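Local coordinates for regulatory Subunit of Protein Kinase A (cAMP-dependent) from Euglena gracilis (Euglena gracilis, PDB 6RSX) that binds cAMP in two cyclic nucleotide-binding domains and, as a regulatory subunit of protein kinase A, probably controls the activity of the kinase catalytic subunit, at residues 44-48 against 147-152; 78-82 against 138-144. Where two conformers were deposited one is given. Residues are numbered along the deposited sequence.

Contact 1: 44-48 against 147-152; sequences LFRSL and ILLTQT
Residues 44-48 carry the tail of a short helix: phi/psi stays helical through Ser47, then Leu48 swings out to -52/139, its N reaching back to Phe45 O in a weak 3.2 Å hydrogen bond. Residues 147-152 pass through the junction of helices 141-147 and 149-165, with Leu148 at -118/-25. The two segments run in roughly opposite senses, with CA atoms 7.5 Å apart at Leu44-Thr152 and 7.8 Å at Leu48-Ile147. At the start of the second helix Thr152 N and OG1 both bond to Leu148 O (3.2 and 2.7 Å), and Gln151 NE2 donates to Ile147 O at 2.9 Å. The segments bury 290 Å², both sides summed, by van der Waals packing that is mostly apolar. Leu148 (m, t) points across: CD2 meets Leu44 O at 3.5 Å and Leu48 CD2 at 3.7 Å, while CD1 lies 4.1 Å from Phe45 CZ. Leu48 (m, t) packs CD2 3.3 Å from both Ile147 O and Gln151 NE2, so a methyl sits against this hydrogen-bonded pair. At the other end Leu44 CD2 touches Thr152 CG2 at 3.9 Å. The helix 29-39, short helix 43-46 and helix 50-59 succession is consistent with the N3A motif of kinase regulatory subunits, here leaning on the helix junction. Arg46, out of reach of 147-152, makes salt bridges to Asp262 and Glu264 of the second domain. Phe45, Leu48 and Ile147 meet Val56 of helix 50-59, Leu44 and Leu148 rest on Phe81 of strand 80-84, and Leu44 and Thr152 touch Asp182 of helix 174-183.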
loop_
_atom_site.group_PDB
_atom_site.type_symbol
_atom_site.label_atom_id
_atom_site.label_comp_id
_atom_site.label_asym_id
_atom_site.label_seq_id
_atom_site.Cartn_x
_atom_site.Cartn_y
_atom_site.Cartn_z
ATOM N N LEU A 44 0.919 7.166 1.590
ATOM C CA LEU A 44 1.153 8.392 0.817
ATOM C C LEU A 44 1.842 9.457 1.648
ATOM O O LEU A 44 2.662 10.213 1.123
ATOM C CB LEU A 44 -0.151 8.930 0.251
ATOM C CG LEU A 44 -0.782 8.016 -0.777
ATOM C CD1 LEU A 44 -2.131 8.562 -1.192
ATOM C CD2 LEU A 44 0.138 7.855 -1.997
ATOM N N PHE A 45 1.550 9.523 2.944
ATOM C CA PHE A 45 2.179 10.531 3.783
ATOM C C PHE A 45 3.488 10.063 4.377
ATOM O O PHE A 45 4.365 10.891 4.630
ATOM C CB PHE A 45 1.220 10.975 4.893
ATOM C CG PHE A 45 0.035 11.740 4.398
ATOM C CD1 PHE A 45 -1.129 11.088 4.001
ATOM C CD2 PHE A 45 0.084 13.131 4.304
ATOM C CE1 PHE A 45 -2.223 11.797 3.536
ATOM C CE2 PHE A 45 -1.013 13.846 3.861
ATOM C CZ PHE A 45 -2.163 13.184 3.456
ATOM N N ARG A 46 3.654 8.749 4.594
ATOM C CA ARG A 46 4.916 8.245 5.121
ATOM C C ARG A 46 6.094 8.652 4.251
ATOM O O ARG A 46 7.208 8.824 4.758
ATOM C CB ARG A 46 4.868 6.717 5.244
ATOM C CG ARG A 46 6.094 6.132 5.951
ATOM C CD ARG A 46 5.990 4.631 6.093
ATOM N NE ARG A 46 4.800 4.261 6.852
ATOM C CZ ARG A 46 4.273 3.046 6.844
ATOM N NH1 ARG A 46 4.833 2.089 6.109
ATOM N NH2 ARG A 46 3.188 2.784 7.561
ATOM N N SER A 47 5.876 8.799 2.944
ATOM C CA SER A 47 6.980 9.096 2.033
ATOM C C SER A 47 7.464 10.544 2.144
ATOM O O SER A 47 8.666 10.810 1.991
ATOM C CB SER A 47 6.545 8.791 0.601
ATOM O OG SER A 47 5.149 8.982 0.460
ATOM N N LEU A 48 6.553 11.481 2.402
ATOM C CA LEU A 48 6.905 12.897 2.447
ATOM C C LEU A 48 8.087 13.139 3.369
ATOM O O LEU A 48 8.164 12.574 4.460
ATOM C CB LEU A 48 5.716 13.721 2.939
ATOM C CG LEU A 48 4.450 13.562 2.124
ATOM C CD1 LEU A 48 3.330 14.205 2.884
ATOM C CD2 LEU A 48 4.622 14.204 0.747
ATOM N N ILE A 147 2.526 19.174 -2.729
ATOM C CA ILE A 147 3.321 18.215 -1.959
ATOM C C ILE A 147 3.122 16.744 -2.321
ATOM O O ILE A 147 4.017 15.933 -2.032
ATOM C CB ILE A 147 3.101 18.408 -0.451
ATOM C CG1 ILE A 147 1.703 17.957 -0.074
ATOM C CG2 ILE A 147 3.340 19.866 -0.042
ATOM C CD1 ILE A 147 1.515 17.924 1.414
ATOM N N LEU A 148 2.010 16.356 -2.932
ATOM C CA LEU A 148 1.765 14.940 -3.195
ATOM C C LEU A 148 1.654 14.571 -4.669
ATOM O O LEU A 148 1.928 13.418 -5.012
ATOM C CB LEU A 148 0.484 14.475 -2.471
ATOM C CG LEU A 148 0.612 14.169 -0.980
ATOM C CD1 LEU A 148 -0.772 13.984 -0.354
ATOM C CD2 LEU A 148 1.472 12.906 -0.813
ATOM N N LEU A 149 1.283 15.509 -5.555
ATOM C CA LEU A 149 0.856 15.108 -6.896
ATOM C C LEU A 149 2.000 14.476 -7.694
ATOM O O LEU A 149 1.835 13.401 -8.291
ATOM C CB LEU A 149 0.248 16.315 -7.645
ATOM C CG LEU A 149 -0.295 15.990 -9.040
ATOM C CD1 LEU A 149 -1.373 16.979 -9.482
ATOM C CD2 LEU A 149 0.868 16.012 -10.007
ATOM N N THR A 150 3.171 15.122 -7.705
ATOM C CA THR A 150 4.239 14.720 -8.618
ATOM C C THR A 150 4.747 13.322 -8.299
ATOM O O THR A 150 4.758 12.435 -9.157
ATOM C CB THR A 150 5.394 15.723 -8.562
ATOM O OG1 THR A 150 4.919 17.014 -8.947
ATOM C CG2 THR A 150 6.501 15.286 -9.503
ATOM N N GLN A 151 5.190 13.109 -7.064
ATOM C CA GLN A 151 5.787 11.817 -6.740
ATOM C C GLN A 151 4.746 10.706 -6.713
ATOM O O GLN A 151 5.084 9.550 -6.991
ATOM C CB GLN A 151 6.575 11.890 -5.430
ATOM C CG GLN A 151 5.788 11.849 -4.163
ATOM C CD GLN A 151 5.384 13.227 -3.662
ATOM O OE1 GLN A 151 5.315 14.198 -4.425
ATOM N NE2 GLN A 151 5.099 13.317 -2.366
ATOM N N THR A 152 3.475 11.019 -6.407
ATOM C CA THR A 152 2.470 9.951 -6.420
ATOM C C THR A 152 2.200 9.488 -7.845
ATOM O O THR A 152 2.145 8.276 -8.117
ATOM C CB THR A 152 1.172 10.403 -5.745
ATOM O OG1 THR A 152 1.460 10.849 -4.429
ATOM C CG2 THR A 152 0.138 9.234 -5.672
#

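Contact 2: 78-82 against 138-144; sequences GDNFY and ALDRDTF
Two neighbouring strands of the antiparallel beta-barrel of a cyclic nucleotide-binding domain meet here, just where the second turns into a helix. Segments 80-82 and 138-140 are extended, their axes 4.6 Å apart at closest, with 158° between their N-to-C directions, close to antiparallel. Phe81 and Leu139 form the hydrogen-bonded pair (CA-CA 5.2 Å): Phe81 N donates to Leu139 O at 2.9 Å and Leu139 N to Phe81 O at 2.8 Å. Tyr82 faces Ala138 as a non-hydrogen-bonded pair, CA-CA 4.4 Å; each bonds outward instead, Tyr82 to Phe113 and Ala138 to Phe61, so both strands lie inside the sheet. Before the pairing, Asn80 N is taken by Asp79 OD1 at 2.7 Å. That carboxylate oxygen also salt-bridges Arg124, a residue of the cAMP pocket, whose NH2 is bonded to Asn80 O as well. Asn80 ND2 donates to Tyr82 OH at 3.1 Å. Asp79 O and Arg141 N come to 3.2 Å, but the angle is too poor for a bond. Asp140 is the N-cap of the helix: its OD1, with chi1 in p, accepts from Thr143 N at 2.8 Å and Thr143 OG1 at 2.7 Å, and its O takes Phe144 N at 2.9 Å, the first helical turn. Tyr82 CD1 touches Ala138 CB at 3.7 Å on one side of the sheet. On the other, Phe81 (t) has Leu139 CD1 at its ring edge and Phe144 CE2 over one face; the two Phe rings are oblique, planes at 59° and centroids 5.2 Å apart, and Phe81 CB lies 3.7 Å from Phe144 CD2.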
loop_
_atom_site.group_PDB
_atom_site.type_symbol
_atom_site.label_atom_id
_atom_site.label_comp_id
_atom_site.label_asym_id
_atom_site.label_seq_id
_atom_site.Cartn_x
_atom_site.Cartn_y
_atom_site.Cartn_z
ATOM N N GLY A 78 -13.313 17.455 -8.638
ATOM C CA GLY A 78 -12.484 17.277 -7.435
ATOM C C GLY A 78 -12.264 18.587 -6.677
ATOM O O GLY A 78 -12.151 19.668 -7.271
ATOM N N ASP A 79 -12.250 18.504 -5.344
ATOM C CA ASP A 79 -11.831 19.640 -4.518
ATOM C C ASP A 79 -10.744 19.223 -3.537
ATOM O O ASP A 79 -9.628 19.740 -3.607
ATOM C CB ASP A 79 -13.001 20.301 -3.763
ATOM C CG ASP A 79 -13.959 19.305 -3.075
ATOM O OD1 ASP A 79 -13.670 18.081 -2.906
ATOM O OD2 ASP A 79 -15.045 19.783 -2.659
ATOM N N ASN A 80 -11.027 18.246 -2.665
ATOM C CA ASN A 80 -10.111 17.901 -1.582
ATOM C C ASN A 80 -9.622 16.456 -1.656
ATOM O O ASN A 80 -10.176 15.615 -2.370
ATOM C CB ASN A 80 -10.786 18.097 -0.214
ATOM C CG ASN A 80 -11.272 19.531 0.015
ATOM O OD1 ASN A 80 -10.560 20.508 -0.237
ATOM N ND2 ASN A 80 -12.495 19.651 0.524
ATOM N N PHE A 81 -8.533 16.208 -0.932
ATOM C CA PHE A 81 -8.029 14.878 -0.626
ATOM C C PHE A 81 -8.240 14.612 0.867
ATOM O O PHE A 81 -8.030 15.512 1.694
ATOM C CB PHE A 81 -6.547 14.812 -1.012
ATOM C CG PHE A 81 -5.866 13.542 -0.617
ATOM C CD1 PHE A 81 -6.140 12.366 -1.271
ATOM C CD2 PHE A 81 -4.826 13.584 0.266
ATOM C CE1 PHE A 81 -5.448 11.150 -0.936
ATOM C CE2 PHE A 81 -4.135 12.400 0.603
ATOM C CZ PHE A 81 -4.430 11.209 -0.032
ATOM N N TYR A 82 -8.690 13.394 1.221
ATOM C CA TYR A 82 -9.145 13.125 2.582
ATOM C C TYR A 82 -8.401 11.948 3.202
ATOM O O TYR A 82 -8.052 10.983 2.510
ATOM C CB TYR A 82 -10.660 12.786 2.626
ATOM C CG TYR A 82 -11.547 13.931 2.151
ATOM C CD1 TYR A 82 -11.947 14.918 3.038
ATOM C CD2 TYR A 82 -12.037 13.966 0.838
ATOM C CE1 TYR A 82 -12.783 15.965 2.635
ATOM C CE2 TYR A 82 -12.862 15.006 0.416
ATOM C CZ TYR A 82 -13.246 15.990 1.323
ATOM O OH TYR A 82 -14.077 17.009 0.952
ATOM N N ALA A 138 -8.424 16.867 5.867
ATOM C CA ALA A 138 -8.492 17.111 4.434
ATOM C C ALA A 138 -7.386 18.069 4.009
ATOM O O ALA A 138 -6.984 18.940 4.780
ATOM C CB ALA A 138 -9.831 17.732 4.041
ATOM N N LEU A 139 -6.863 17.843 2.805
ATOM C CA LEU A 139 -5.989 18.786 2.101
ATOM C C LEU A 139 -6.734 19.351 0.907
ATOM O O LEU A 139 -7.375 18.607 0.152
ATOM C CB LEU A 139 -4.717 18.118 1.577
ATOM C CG LEU A 139 -3.617 17.691 2.545
ATOM C CD1 LEU A 139 -2.573 16.914 1.778
ATOM C CD2 LEU A 139 -3.031 18.976 3.112
ATOM N N ASP A 140 -6.570 20.649 0.676
ATOM C CA ASP A 140 -7.214 21.197 -0.505
ATOM C C ASP A 140 -6.382 20.923 -1.761
ATOM O O ASP A 140 -5.263 20.397 -1.720
ATOM C CB ASP A 140 -7.502 22.683 -0.307
ATOM C CG ASP A 140 -6.239 23.554 -0.231
ATOM O OD1 ASP A 140 -5.140 23.149 -0.663
ATOM O OD2 ASP A 140 -6.382 24.694 0.264
ATOM N N ARG A 141 -6.945 21.315 -2.918
ATOM C CA ARG A 141 -6.337 20.911 -4.180
ATOM C C ARG A 141 -4.954 21.528 -4.339
ATOM O O ARG A 141 -4.007 20.853 -4.764
ATOM C CB ARG A 141 -7.243 21.316 -5.352
ATOM C CG ARG A 141 -6.680 20.934 -6.694
ATOM C CD ARG A 141 -7.607 21.359 -7.841
ATOM N NE ARG A 141 -6.947 21.087 -9.111
ATOM C CZ ARG A 141 -6.140 21.955 -9.723
ATOM N NH1 ARG A 141 -5.921 23.151 -9.181
ATOM N NH2 ARG A 141 -5.558 21.634 -10.876
ATOM N N ASP A 142 -4.830 22.831 -4.054
ATOM C CA ASP A 142 -3.542 23.500 -4.251
ATOM C C ASP A 142 -2.469 22.896 -3.367
ATOM O O ASP A 142 -1.324 22.711 -3.809
ATOM C CB ASP A 142 -3.671 24.997 -3.965
ATOM C CG ASP A 142 -4.462 25.717 -5.035
ATOM O OD1 ASP A 142 -4.743 25.087 -6.095
ATOM O OD2 ASP A 142 -4.813 26.895 -4.802
ATOM N N THR A 143 -2.823 22.552 -2.116
ATOM C CA THR A 143 -1.831 21.953 -1.224
ATOM C C THR A 143 -1.460 20.554 -1.689
ATOM O O THR A 143 -0.274 20.195 -1.737
ATOM C CB THR A 143 -2.348 21.919 0.216
ATOM O OG1 THR A 143 -2.736 23.238 0.599
ATOM C CG2 THR A 143 -1.259 21.425 1.156
ATOM N N PHE A 144 -2.464 19.765 -2.084
ATOM C CA PHE A 144 -2.200 18.439 -2.631
ATOM C C PHE A 144 -1.239 18.525 -3.809
ATOM O O PHE A 144 -0.251 17.775 -3.875
ATOM C CB PHE A 144 -3.503 17.757 -3.069
ATOM C CG PHE A 144 -3.280 16.398 -3.686
ATOM C CD1 PHE A 144 -2.989 16.260 -5.035
ATOM C CD2 PHE A 144 -3.349 15.246 -2.901
ATOM C CE1 PHE A 144 -2.775 15.033 -5.624
ATOM C CE2 PHE A 144 -3.127 13.969 -3.469
ATOM C CZ PHE A 144 -2.821 13.853 -4.838
#

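Overall arrangement
From the N terminus the chain passes through 44-48, crosses helix 50-59 and enters the first barrel, reaching 78-82. Some 55 residues later, after strands 89-93, 102-107 and 112-113, helix 115-120 and strand 127-130, it returns at 138-144 and closes contact 2. A few residues on, 147-152 closes contact 1 around it, so contact 2 is nested in the larger loop. Contact 2 ties barrel strands together, and contact 1 ties the N-terminal helices to the helices leaving the barrel. They touch directly: Phe81 CE2 lies 3.6 Å from Phe45 CE1 and 3.8 Å from Leu148 CD1, and Phe81 CZ 3.7 Å from Leu44 CD1.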